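Local coordinates for glycoside Hydrolase (Bacteroides uniformis, PDB 5T99), which probably acts as a family 2 exo-glycosidase, likely a galactosidase, in agarose breakdown, and binds the galactose-like inhibitor galacto-isofagomine, at residues A[503-508]-A[521-526]; A[614-619]-A[630-635]; A[634-639]-A[649-654]; A[638-643]-A[677-682]. All coordinates share one frame; numbering follows the deposited sequence.

In the fold
The four contacts form a chain leading from the barrel domain into a neighbouring beta sandwich. Interaction 1 folds the loop between strand 490-495 and helix 534-543; pocket residues Glu494 and Ser497 precede its segments in sequence and Trp530 follows, but no residue of the four contacts touches galacto-isofagomine. Its Tyr505 and Tyr523 pack on Pro617 of interaction 2, and Tyr523 also on Tyr630, centres about 14 Å apart. Interaction 2 pairs two strands of one sheet, interaction 3 two strands of the other, and interaction 4 packs these sheets together, its centre about 10 Å from that of interaction 2. Interactions 3 and 4 share Ala638 and Glu639. Interaction 3 stays about 13 Å from interaction 1 between nearest atoms.

Interaction 1 of 4, residues A[503-508]-A[521-526]; sequences GVYHLP and TSYDLI
One face of the Tyr523 ring receives the edge of Tyr505, with Tyr505 CD1 lying over it, while Thr521 OG1 sits in the ring plane at an edge. The two rings form a T-shaped stack: their centroids are 5.7 Å apart and their planes make an angle of 74°. Leu507 crosses the same tyrosine at about a right angle, its CD2 branch 3.6 Å from Tyr523 CE2. Along the Tyr505 ring, CE1 meets Ser522 CB at 3.7 Å, so this tyrosine touches two consecutive residues of the other segment. The polar ends are held elsewhere: Tyr505 OH and Ser522 OG both bond to Asp598 OD2, and Tyr523 OH to the carbonyl of Pro628.

A single direct hydrogen bond joins the backbones, from Ser522 N to Val504 O at 2.7 Å, and the donor lies nearly along the C=O axis. Ser522 places OG anti to its own N (chi1 -163°), where a water reaches it. That water donates to Ser522 OG at 2.6 Å and accepts from Gly503 N at 3.0 Å, bridging the segments a second time. Residues Thr521 to Asp524 make a type I beta turn, closed by a weak bond from Asp524 N to Thr521 O. Such a turn, strapped against an earlier part of the same excursion, belongs here to a long beta-alpha loop of a TIM-barrel glycosidase.

Interaction 2 of 4, residues A[614-619]-A[630-635]; sequences HILPHW and YVYTNC
Leu616 and Tyr630 face each other across an antiparallel beta hairpin, strands 613-616 and 626-633, at the edge of the three-stranded sheet of a beta sandwich. The leucine crosses its partner obliquely, CD2 lying 3.6 Å from Tyr630 CB. Its other branch reaches diagonally to the next tyrosine on that face: Leu616 CD1 stands over one face of the Tyr632 ring, 4.0 Å from its centroid, a CH-pi contact offset toward the rim. This double reach follows from the torsions, since chi1 of 56° puts Leu616 CG between the backbone N and the carbonyl carbon and fans both methyls toward the neighbouring strand. His614 lies obliquely beside the same tyrosine, with its CD2 4.3 Å from Tyr632 CD2; its ring is held by a bond from NE2 to Asp598 and by stacking on Tyr601.

The other face carries Ile615 and Val631, a non-hydrogen-bonded pair whose CG1 and CG2 respectively come within 4.2 Å. There Val631 turns inward to Trp679 and Val690, while Ile615 packs on Val629.

His614 with Tyr632 and Leu616 with Tyr630 are hydrogen-bonded pairs, each exchanging two backbone bonds. The strands run at 163° to one another, and pairing stops where a cis peptide precedes Pro617. Between the rungs, Val631 CA directs a C-H at His614 O, with the carbon 3.2 Å from that oxygen.

Interaction 3 of 4, residues A[634-639]-A[649-654]; sequences NCYEAE and KRVKGR
Strands 637-642 and 645-651 form a beta hairpin at one side of a four-stranded sheet; on its other side strand 637-642 has a classic beta bulge, Tyr636 and Glu637 both facing Tyr693. Across the hairpin, Val651 CG1 stands over one face of the Tyr636 ring, 3.9 Å from its centroid and displaced toward the rim. With CG anti to the backbone N (chi1 170°), Tyr636 swings its ring back over the valine although its CB points away. The valine CG2 lies 3.7 Å from Glu637 OE2. An alanine in place of Val651 would lack both branches and is likely to open a gap under Tyr636, its ring left freer to turn.

Glu637 OE2 also comes against the Lys649 side chain, 3.4 Å from CE; NZ stays beyond salt-bridge range at 4.0 Å. Arg650 N gives to Ala638 O at 2.8 Å, and the return bond, Ala638 N to Arg650 O, has its donor tilted 30° from the carbonyl plane. Tyr636 O takes two donors, Lys652 N at 3.0 Å and a water that also bonds to Lys652 O. This pairing is consistent with the C-C' hairpin of a fibronectin type III-like sandwich.

Interaction 4 of 4, residues A[638-643]-A[677-682]; sequences AELFLN and LSWDVP
Leu640 holds CG anti to its amide nitrogen (chi1 -165°) and Trp679 turns CG anti to its carbonyl carbon (chi1 -71°); together these rotations lay the leucine flat on the indole. The side chains slide past each other in opposite directions. Leu640 CB sits over the five-membered ring, 3.7 Å from its centroid, as a CH-pi contact, and farther out CD2 presses on Trp679 CG at 3.4 Å. Arg650 covers the opposite face in a cation-pi contact, and NE1 bonds to Gly648 O, so the buried indole is held between the Leu640 and Arg650 side chains and its N-H is satisfied. Its six-membered ring points an edge at strand 638-642: Ala638 O lies in the ring plane, 3.5 Å from Trp679 CZ2.

These contacts fill the core of a beta sandwich, with strand 638-642 from the four-stranded sheet lying over strand 677-682 from the three-stranded one. The axes are 8.9 Å apart at closest and inclined by 25°, and no hydrogen bond crosses between them, as expected of face-to-face sheets. The division into three strands against four, with 626-633 central in the smaller sheet, is consistent with a fibronectin type III-like domain.

With an alanine at Trp679, Leu640 would probably lose the surface it rests on and Gly648 O its N-H donor, while Arg650 would be without its pi partner. On one flank Ala638 CB meets Leu677 CD1 at 3.6 Å. On the other, Val681 splits its branches: CG2 touches Leu640 CD2, whereas CG1 meets Leu642 CD2 at 3.9 Å.

Interaction 1 of 4, residues A[503-508]-A[521-526]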
# COMPACT_ATOMS: atom_id res chain seq x y z
N GLY A 503 -7.06 -22.13 -0.93
CA GLY A 503 -7.39 -23.46 -1.42
C GLY A 503 -7.15 -24.64 -0.48
O GLY A 503 -6.95 -25.75 -0.94
N VAL A 504 -7.18 -24.39 0.83
CA VAL A 504 -6.99 -25.43 1.84
C VAL A 504 -8.26 -25.55 2.66
O VAL A 504 -8.69 -24.58 3.27
CB VAL A 504 -5.78 -25.14 2.75
CG1 VAL A 504 -5.65 -26.20 3.83
CG2 VAL A 504 -4.51 -25.06 1.92
N TYR A 505 -8.85 -26.74 2.67
CA TYR A 505 -10.07 -27.05 3.42
C TYR A 505 -9.77 -28.27 4.29
O TYR A 505 -9.17 -29.26 3.81
CB TYR A 505 -11.23 -27.34 2.46
CG TYR A 505 -11.30 -26.32 1.36
CD1 TYR A 505 -11.98 -25.12 1.55
CD2 TYR A 505 -10.63 -26.52 0.16
CE1 TYR A 505 -12.03 -24.17 0.56
CE2 TYR A 505 -10.67 -25.57 -0.85
CZ TYR A 505 -11.36 -24.39 -0.64
OH TYR A 505 -11.40 -23.45 -1.63
N HIS A 506 -10.17 -28.19 5.56
CA HIS A 506 -9.93 -29.26 6.53
C HIS A 506 -11.26 -29.88 6.91
O HIS A 506 -12.06 -29.25 7.62
CB HIS A 506 -9.21 -28.72 7.77
CG HIS A 506 -7.76 -28.40 7.54
ND1 HIS A 506 -7.09 -27.43 8.25
CD2 HIS A 506 -6.86 -28.92 6.67
CE1 HIS A 506 -5.83 -27.38 7.84
NE2 HIS A 506 -5.67 -28.27 6.88
N LEU A 507 -11.50 -31.11 6.44
CA LEU A 507 -12.79 -31.80 6.61
C LEU A 507 -12.66 -33.10 7.44
O LEU A 507 -11.99 -34.04 6.97
CB LEU A 507 -13.39 -32.09 5.23
CG LEU A 507 -13.80 -30.85 4.41
CD1 LEU A 507 -14.28 -31.21 3.01
CD2 LEU A 507 -14.87 -30.04 5.13
N PRO A 508 -13.30 -33.20 8.61
CA PRO A 508 -14.35 -32.29 9.09
C PRO A 508 -13.82 -31.05 9.83
O PRO A 508 -14.56 -30.09 10.06
CB PRO A 508 -15.13 -33.18 10.06
CG PRO A 508 -14.07 -34.09 10.64
CD PRO A 508 -12.90 -34.13 9.68
N THR A 521 -8.03 -23.46 7.61
CA THR A 521 -9.21 -23.72 6.78
C THR A 521 -9.70 -22.46 6.02
O THR A 521 -9.90 -21.39 6.63
CB THR A 521 -10.37 -24.36 7.60
OG1 THR A 521 -11.40 -24.83 6.71
CG2 THR A 521 -10.98 -23.39 8.60
N SER A 522 -9.90 -22.62 4.70
CA SER A 522 -10.46 -21.58 3.83
C SER A 522 -12.00 -21.52 3.86
O SER A 522 -12.62 -20.84 3.03
CB SER A 522 -9.95 -21.76 2.39
OG SER A 522 -10.14 -20.61 1.59
N TYR A 523 -12.62 -22.22 4.82
CA TYR A 523 -14.02 -21.95 5.18
C TYR A 523 -14.18 -20.63 5.98
O TYR A 523 -15.30 -20.19 6.21
CB TYR A 523 -14.64 -23.15 5.96
CG TYR A 523 -15.04 -24.33 5.08
CD1 TYR A 523 -16.22 -24.29 4.35
CD2 TYR A 523 -14.24 -25.48 5.00
CE1 TYR A 523 -16.61 -25.36 3.55
CE2 TYR A 523 -14.63 -26.56 4.20
CZ TYR A 523 -15.81 -26.49 3.48
OH TYR A 523 -16.20 -27.54 2.68
N ASP A 524 -13.07 -20.00 6.38
CA ASP A 524 -13.06 -18.66 7.01
C ASP A 524 -13.88 -18.63 8.30
O ASP A 524 -14.91 -17.95 8.40
CB ASP A 524 -13.49 -17.56 6.03
CG ASP A 524 -12.46 -17.33 4.93
OD1 ASP A 524 -11.25 -17.32 5.22
OD2 ASP A 524 -12.86 -17.15 3.76
N LEU A 525 -13.40 -19.44 9.25
CA LEU A 525 -13.92 -19.53 10.62
C LEU A 525 -12.88 -19.17 11.71
O LEU A 525 -13.26 -18.70 12.78
CB LEU A 525 -14.40 -20.97 10.89
CG LEU A 525 -15.69 -21.55 10.27
CD1 LEU A 525 -16.68 -20.49 9.84
CD2 LEU A 525 -15.39 -22.51 9.13
N ILE A 526 -11.60 -19.39 11.45
CA ILE A 526 -10.57 -19.41 12.48
C ILE A 526 -9.81 -18.08 12.52
O ILE A 526 -9.66 -17.42 11.49
CB ILE A 526 -9.56 -20.57 12.22
CG1 ILE A 526 -10.29 -21.93 12.12
CG2 ILE A 526 -8.45 -20.61 13.26
CD1 ILE A 526 -11.15 -22.30 13.31
O HOH W 1 -9.12 -20.01 -0.71

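Interaction 2 of 4, residues A[614-619]-A[630-635]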
# COMPACT_ATOMS: atom_id res chain seq x y z
N HIS A 614 -19.56 -17.42 -6.52
CA HIS A 614 -18.32 -18.16 -6.29
C HIS A 614 -18.64 -19.34 -5.39
O HIS A 614 -19.48 -19.23 -4.49
CB HIS A 614 -17.27 -17.25 -5.66
CG HIS A 614 -16.05 -17.97 -5.16
ND1 HIS A 614 -14.95 -18.20 -5.95
CD2 HIS A 614 -15.75 -18.47 -3.94
CE1 HIS A 614 -14.02 -18.83 -5.25
NE2 HIS A 614 -14.49 -19.00 -4.02
N ILE A 615 -17.96 -20.45 -5.65
CA ILE A 615 -18.25 -21.72 -5.01
C ILE A 615 -16.97 -22.25 -4.36
O ILE A 615 -15.85 -22.01 -4.86
CB ILE A 615 -18.89 -22.73 -6.01
CG1 ILE A 615 -19.25 -24.03 -5.30
CG2 ILE A 615 -17.96 -23.01 -7.19
CD1 ILE A 615 -20.20 -24.91 -6.10
N LEU A 616 -17.15 -22.91 -3.22
CA LEU A 616 -16.08 -23.61 -2.53
C LEU A 616 -16.67 -24.81 -1.77
O LEU A 616 -17.85 -24.77 -1.41
CB LEU A 616 -15.27 -22.64 -1.63
CG LEU A 616 -15.76 -21.72 -0.49
CD1 LEU A 616 -16.95 -20.86 -0.88
CD2 LEU A 616 -16.02 -22.47 0.80
N PRO A 617 -15.90 -25.88 -1.55
CA PRO A 617 -14.47 -26.01 -1.87
C PRO A 617 -14.23 -26.48 -3.30
O PRO A 617 -15.10 -26.31 -4.14
CB PRO A 617 -14.00 -27.05 -0.84
CG PRO A 617 -15.18 -27.90 -0.63
CD PRO A 617 -16.36 -26.98 -0.69
N HIS A 618 -13.04 -27.01 -3.57
CA HIS A 618 -12.80 -27.85 -4.76
C HIS A 618 -13.65 -29.13 -4.74
O HIS A 618 -14.32 -29.44 -3.74
CB HIS A 618 -11.29 -28.19 -4.93
CG HIS A 618 -10.70 -29.02 -3.82
ND1 HIS A 618 -9.58 -28.63 -3.12
CD2 HIS A 618 -11.05 -30.23 -3.30
CE1 HIS A 618 -9.27 -29.55 -2.22
NE2 HIS A 618 -10.15 -30.53 -2.31
N TRP A 619 -13.59 -29.90 -5.83
CA TRP A 619 -14.33 -31.15 -5.94
C TRP A 619 -13.43 -32.39 -6.20
O TRP A 619 -13.81 -33.28 -6.96
CB TRP A 619 -15.40 -30.99 -7.02
CG TRP A 619 -16.63 -31.79 -6.79
CD1 TRP A 619 -17.18 -32.70 -7.64
CD2 TRP A 619 -17.49 -31.74 -5.65
NE1 TRP A 619 -18.32 -33.23 -7.10
CE2 TRP A 619 -18.55 -32.66 -5.88
CE3 TRP A 619 -17.48 -31.02 -4.44
CZ2 TRP A 619 -19.58 -32.88 -4.96
CZ3 TRP A 619 -18.50 -31.23 -3.52
CH2 TRP A 619 -19.54 -32.16 -3.78
N TYR A 630 -20.25 -24.08 0.14
CA TYR A 630 -20.60 -22.68 0.39
C TYR A 630 -20.60 -21.92 -0.94
O TYR A 630 -19.75 -22.17 -1.81
CB TYR A 630 -19.60 -22.08 1.37
CG TYR A 630 -19.76 -22.48 2.84
CD1 TYR A 630 -18.90 -21.95 3.80
CD2 TYR A 630 -20.77 -23.36 3.27
CE1 TYR A 630 -19.02 -22.29 5.15
CE2 TYR A 630 -20.90 -23.68 4.61
CZ TYR A 630 -20.02 -23.15 5.55
OH TYR A 630 -20.15 -23.49 6.87
N VAL A 631 -21.58 -21.05 -1.11
CA VAL A 631 -21.64 -20.17 -2.27
C VAL A 631 -21.77 -18.73 -1.79
O VAL A 631 -22.61 -18.43 -0.94
CB VAL A 631 -22.81 -20.53 -3.22
CG1 VAL A 631 -23.05 -19.43 -4.26
CG2 VAL A 631 -22.55 -21.86 -3.90
N TYR A 632 -20.92 -17.87 -2.35
CA TYR A 632 -20.98 -16.42 -2.11
C TYR A 632 -21.46 -15.72 -3.37
O TYR A 632 -20.88 -15.89 -4.44
CB TYR A 632 -19.60 -15.89 -1.68
CG TYR A 632 -18.93 -16.65 -0.52
CD1 TYR A 632 -19.68 -17.19 0.53
CD2 TYR A 632 -17.54 -16.79 -0.47
CE1 TYR A 632 -19.07 -17.87 1.56
CE2 TYR A 632 -16.92 -17.47 0.57
CZ TYR A 632 -17.69 -18.01 1.58
OH TYR A 632 -17.09 -18.68 2.62
N THR A 633 -22.54 -14.96 -3.26
CA THR A 633 -23.11 -14.25 -4.39
C THR A 633 -23.74 -12.95 -3.90
O THR A 633 -24.13 -12.84 -2.74
CB THR A 633 -24.20 -15.09 -5.11
OG1 THR A 633 -24.68 -14.39 -6.27
CG2 THR A 633 -25.39 -15.36 -4.20
N ASN A 634 -23.84 -11.98 -4.81
CA ASN A 634 -24.61 -10.75 -4.57
C ASN A 634 -26.01 -10.82 -5.19
O ASN A 634 -26.75 -9.85 -5.14
CB ASN A 634 -23.85 -9.50 -5.05
CG ASN A 634 -23.32 -9.62 -6.47
OD1 ASN A 634 -23.55 -10.62 -7.16
ND2 ASN A 634 -22.60 -8.59 -6.92
N CYS A 635 -26.37 -11.97 -5.75
CA CYS A 635 -27.70 -12.18 -6.34
C CYS A 635 -28.74 -12.64 -5.32
O CYS A 635 -28.42 -13.11 -4.24
CB CYS A 635 -27.62 -13.19 -7.49
SG CYS A 635 -26.47 -12.73 -8.80

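Interaction 3 of 4, residues A[634-639]-A[649-654]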
# COMPACT_ATOMS: atom_id res chain seq x y z
N ASN A 634 -23.84 -11.98 -4.81
CA ASN A 634 -24.61 -10.75 -4.57
C ASN A 634 -26.01 -10.82 -5.19
O ASN A 634 -26.75 -9.85 -5.14
CB ASN A 634 -23.85 -9.50 -5.05
CG ASN A 634 -23.32 -9.62 -6.47
OD1 ASN A 634 -23.55 -10.62 -7.16
ND2 ASN A 634 -22.60 -8.59 -6.92
N CYS A 635 -26.37 -11.97 -5.75
CA CYS A 635 -27.70 -12.18 -6.34
C CYS A 635 -28.74 -12.64 -5.32
O CYS A 635 -28.42 -13.11 -4.24
CB CYS A 635 -27.62 -13.19 -7.49
SG CYS A 635 -26.47 -12.73 -8.80
N TYR A 636 -30.00 -12.48 -5.68
CA TYR A 636 -31.12 -12.82 -4.81
C TYR A 636 -31.08 -14.28 -4.30
O TYR A 636 -31.37 -14.53 -3.12
CB TYR A 636 -32.42 -12.52 -5.54
CG TYR A 636 -33.65 -13.05 -4.86
CD1 TYR A 636 -34.23 -12.36 -3.80
CD2 TYR A 636 -34.24 -14.24 -5.28
CE1 TYR A 636 -35.36 -12.85 -3.16
CE2 TYR A 636 -35.38 -14.73 -4.67
CZ TYR A 636 -35.93 -14.04 -3.60
OH TYR A 636 -37.07 -14.54 -2.98
N GLU A 637 -30.71 -15.22 -5.17
CA GLU A 637 -30.64 -16.66 -4.82
C GLU A 637 -29.64 -17.44 -5.68
O GLU A 637 -29.15 -16.93 -6.68
CB GLU A 637 -32.02 -17.32 -4.97
CG GLU A 637 -32.47 -17.54 -6.41
CD GLU A 637 -33.92 -17.96 -6.54
OE1 GLU A 637 -34.53 -17.69 -7.61
OE2 GLU A 637 -34.46 -18.54 -5.57
N ALA A 638 -29.36 -18.67 -5.29
CA ALA A 638 -28.55 -19.56 -6.10
C ALA A 638 -29.00 -21.01 -5.99
O ALA A 638 -29.59 -21.41 -4.98
CB ALA A 638 -27.09 -19.44 -5.71
N GLU A 639 -28.72 -21.78 -7.04
CA GLU A 639 -29.11 -23.19 -7.15
C GLU A 639 -27.88 -24.00 -7.50
O GLU A 639 -27.13 -23.62 -8.40
CB GLU A 639 -30.18 -23.37 -8.23
CG GLU A 639 -30.81 -24.77 -8.27
CD GLU A 639 -32.09 -24.85 -9.10
OE1 GLU A 639 -32.36 -23.94 -9.92
OE2 GLU A 639 -32.83 -25.85 -8.94
N LYS A 649 -32.62 -24.76 -4.44
CA LYS A 649 -32.42 -23.32 -4.40
C LYS A 649 -32.06 -22.92 -2.97
O LYS A 649 -32.47 -23.58 -2.02
CB LYS A 649 -33.70 -22.58 -4.82
CG LYS A 649 -33.91 -22.45 -6.33
CD LYS A 649 -35.38 -22.25 -6.75
CE LYS A 649 -36.22 -21.45 -5.75
NZ LYS A 649 -37.53 -21.04 -6.33
N ARG A 650 -31.30 -21.84 -2.84
CA ARG A 650 -31.13 -21.16 -1.55
C ARG A 650 -31.14 -19.64 -1.72
O ARG A 650 -30.33 -19.07 -2.46
CB ARG A 650 -29.87 -21.66 -0.84
CG ARG A 650 -30.16 -22.76 0.17
CD ARG A 650 -29.17 -23.87 0.07
NE ARG A 650 -29.53 -25.08 0.82
CZ ARG A 650 -30.43 -25.99 0.43
NH1 ARG A 650 -30.64 -27.06 1.17
NH2 ARG A 650 -31.13 -25.84 -0.69
N VAL A 651 -32.08 -19.00 -1.03
CA VAL A 651 -32.30 -17.56 -1.14
C VAL A 651 -31.44 -16.85 -0.10
O VAL A 651 -31.46 -17.21 1.08
CB VAL A 651 -33.79 -17.22 -0.95
CG1 VAL A 651 -34.04 -15.71 -1.04
CG2 VAL A 651 -34.64 -17.98 -1.96
N LYS A 652 -30.67 -15.85 -0.53
CA LYS A 652 -29.83 -15.08 0.39
C LYS A 652 -30.70 -14.23 1.31
O LYS A 652 -31.64 -13.59 0.86
CB LYS A 652 -28.85 -14.19 -0.38
CG LYS A 652 -27.70 -13.72 0.47
CD LYS A 652 -26.66 -13.02 -0.37
CE LYS A 652 -25.54 -12.46 0.49
NZ LYS A 652 -24.67 -11.60 -0.35
N GLY A 653 -30.38 -14.26 2.61
CA GLY A 653 -31.20 -13.58 3.63
C GLY A 653 -32.34 -14.41 4.20
O GLY A 653 -33.10 -13.93 5.03
N ARG A 654 -32.43 -15.67 3.77
CA ARG A 654 -33.54 -16.55 4.13
C ARG A 654 -33.02 -17.92 4.53
O ARG A 654 -33.27 -18.39 5.63
CB ARG A 654 -34.50 -16.63 2.95
CG ARG A 654 -35.82 -17.34 3.21
CD ARG A 654 -36.81 -17.01 2.09
NE ARG A 654 -37.74 -18.10 1.78
CZ ARG A 654 -37.42 -19.25 1.16
NH1 ARG A 654 -36.17 -19.53 0.78
NH2 ARG A 654 -38.38 -20.14 0.92
O HOH W 2 -32.50 -12.60 -1.33

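Interaction 4 of 4, residues A[638-643]-A[677-682]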
# COMPACT_ATOMS: atom_id res chain seq x y z
N ALA A 638 -29.36 -18.67 -5.29
CA ALA A 638 -28.55 -19.56 -6.10
C ALA A 638 -29.00 -21.01 -5.99
O ALA A 638 -29.59 -21.41 -4.98
CB ALA A 638 -27.09 -19.44 -5.71
N GLU A 639 -28.72 -21.78 -7.04
CA GLU A 639 -29.11 -23.19 -7.15
C GLU A 639 -27.88 -24.00 -7.50
O GLU A 639 -27.13 -23.62 -8.40
CB GLU A 639 -30.18 -23.37 -8.23
CG GLU A 639 -30.81 -24.77 -8.27
CD GLU A 639 -32.09 -24.85 -9.10
OE1 GLU A 639 -32.36 -23.94 -9.92
OE2 GLU A 639 -32.83 -25.85 -8.94
N LEU A 640 -27.67 -25.10 -6.78
CA LEU A 640 -26.51 -25.97 -6.95
C LEU A 640 -26.91 -27.22 -7.75
O LEU A 640 -28.00 -27.77 -7.56
CB LEU A 640 -25.99 -26.36 -5.56
CG LEU A 640 -24.59 -26.97 -5.44
CD1 LEU A 640 -23.53 -25.99 -5.93
CD2 LEU A 640 -24.29 -27.36 -4.01
N PHE A 641 -26.03 -27.65 -8.66
CA PHE A 641 -26.29 -28.79 -9.54
C PHE A 641 -25.10 -29.73 -9.48
O PHE A 641 -23.98 -29.30 -9.75
CB PHE A 641 -26.51 -28.34 -10.99
CG PHE A 641 -27.80 -27.58 -11.23
CD1 PHE A 641 -28.96 -28.24 -11.64
CD2 PHE A 641 -27.85 -26.19 -11.07
CE1 PHE A 641 -30.14 -27.54 -11.87
CE2 PHE A 641 -29.03 -25.48 -11.30
CZ PHE A 641 -30.18 -26.16 -11.70
N LEU A 642 -25.33 -31.00 -9.11
CA LEU A 642 -24.27 -32.02 -9.13
C LEU A 642 -24.52 -32.99 -10.29
O LEU A 642 -25.51 -33.71 -10.29
CB LEU A 642 -24.22 -32.79 -7.81
CG LEU A 642 -23.20 -33.93 -7.71
CD1 LEU A 642 -21.77 -33.44 -7.94
CD2 LEU A 642 -23.33 -34.62 -6.36
N ASN A 643 -23.61 -32.99 -11.27
CA ASN A 643 -23.75 -33.77 -12.51
C ASN A 643 -25.13 -33.59 -13.18
O ASN A 643 -25.76 -34.55 -13.61
CB ASN A 643 -23.46 -35.25 -12.24
CG ASN A 643 -22.03 -35.49 -11.85
OD1 ASN A 643 -21.12 -35.14 -12.58
ND2 ASN A 643 -21.81 -36.10 -10.69
N LEU A 677 -24.46 -18.96 1.36
CA LEU A 677 -25.46 -19.96 0.99
C LEU A 677 -24.77 -21.31 1.09
O LEU A 677 -23.61 -21.42 0.71
CB LEU A 677 -25.96 -19.75 -0.44
CG LEU A 677 -26.63 -18.43 -0.79
CD1 LEU A 677 -27.01 -18.41 -2.26
CD2 LEU A 677 -27.86 -18.18 0.06
N SER A 678 -25.47 -22.32 1.60
CA SER A 678 -24.81 -23.60 1.90
C SER A 678 -25.63 -24.84 1.58
O SER A 678 -26.86 -24.87 1.72
CB SER A 678 -24.37 -23.64 3.37
OG SER A 678 -25.45 -23.29 4.21
N TRP A 679 -24.91 -25.88 1.16
CA TRP A 679 -25.47 -27.20 0.89
C TRP A 679 -24.58 -28.23 1.58
O TRP A 679 -23.37 -28.01 1.72
CB TRP A 679 -25.45 -27.48 -0.62
CG TRP A 679 -26.44 -26.69 -1.44
CD1 TRP A 679 -27.63 -27.13 -1.92
CD2 TRP A 679 -26.29 -25.35 -1.91
NE1 TRP A 679 -28.25 -26.14 -2.65
CE2 TRP A 679 -27.44 -25.04 -2.66
CE3 TRP A 679 -25.29 -24.37 -1.77
CZ2 TRP A 679 -27.64 -23.79 -3.27
CZ3 TRP A 679 -25.48 -23.14 -2.37
CH2 TRP A 679 -26.64 -22.85 -3.11
N ASP A 680 -25.19 -29.34 2.01
CA ASP A 680 -24.44 -30.53 2.43
C ASP A 680 -24.57 -31.57 1.33
O ASP A 680 -25.66 -32.12 1.11
CB ASP A 680 -24.97 -31.07 3.76
CG ASP A 680 -24.27 -30.45 4.96
OD1 ASP A 680 -23.03 -30.59 5.09
OD2 ASP A 680 -24.97 -29.83 5.79
N VAL A 681 -23.46 -31.84 0.65
CA VAL A 681 -23.46 -32.64 -0.57
C VAL A 681 -22.66 -33.92 -0.33
O VAL A 681 -21.48 -33.84 0.01
CB VAL A 681 -22.83 -31.86 -1.74
CG1 VAL A 681 -22.97 -32.64 -3.05
CG2 VAL A 681 -23.47 -30.48 -1.85
N PRO A 682 -23.29 -35.10 -0.50
CA PRO A 682 -22.50 -36.34 -0.56
C PRO A 682 -21.68 -36.38 -1.84
O PRO A 682 -22.21 -36.16 -2.94
CB PRO A 682 -23.56 -37.44 -0.52
CG PRO A 682 -24.74 -36.81 0.14
CD PRO A 682 -24.73 -35.40 -0.38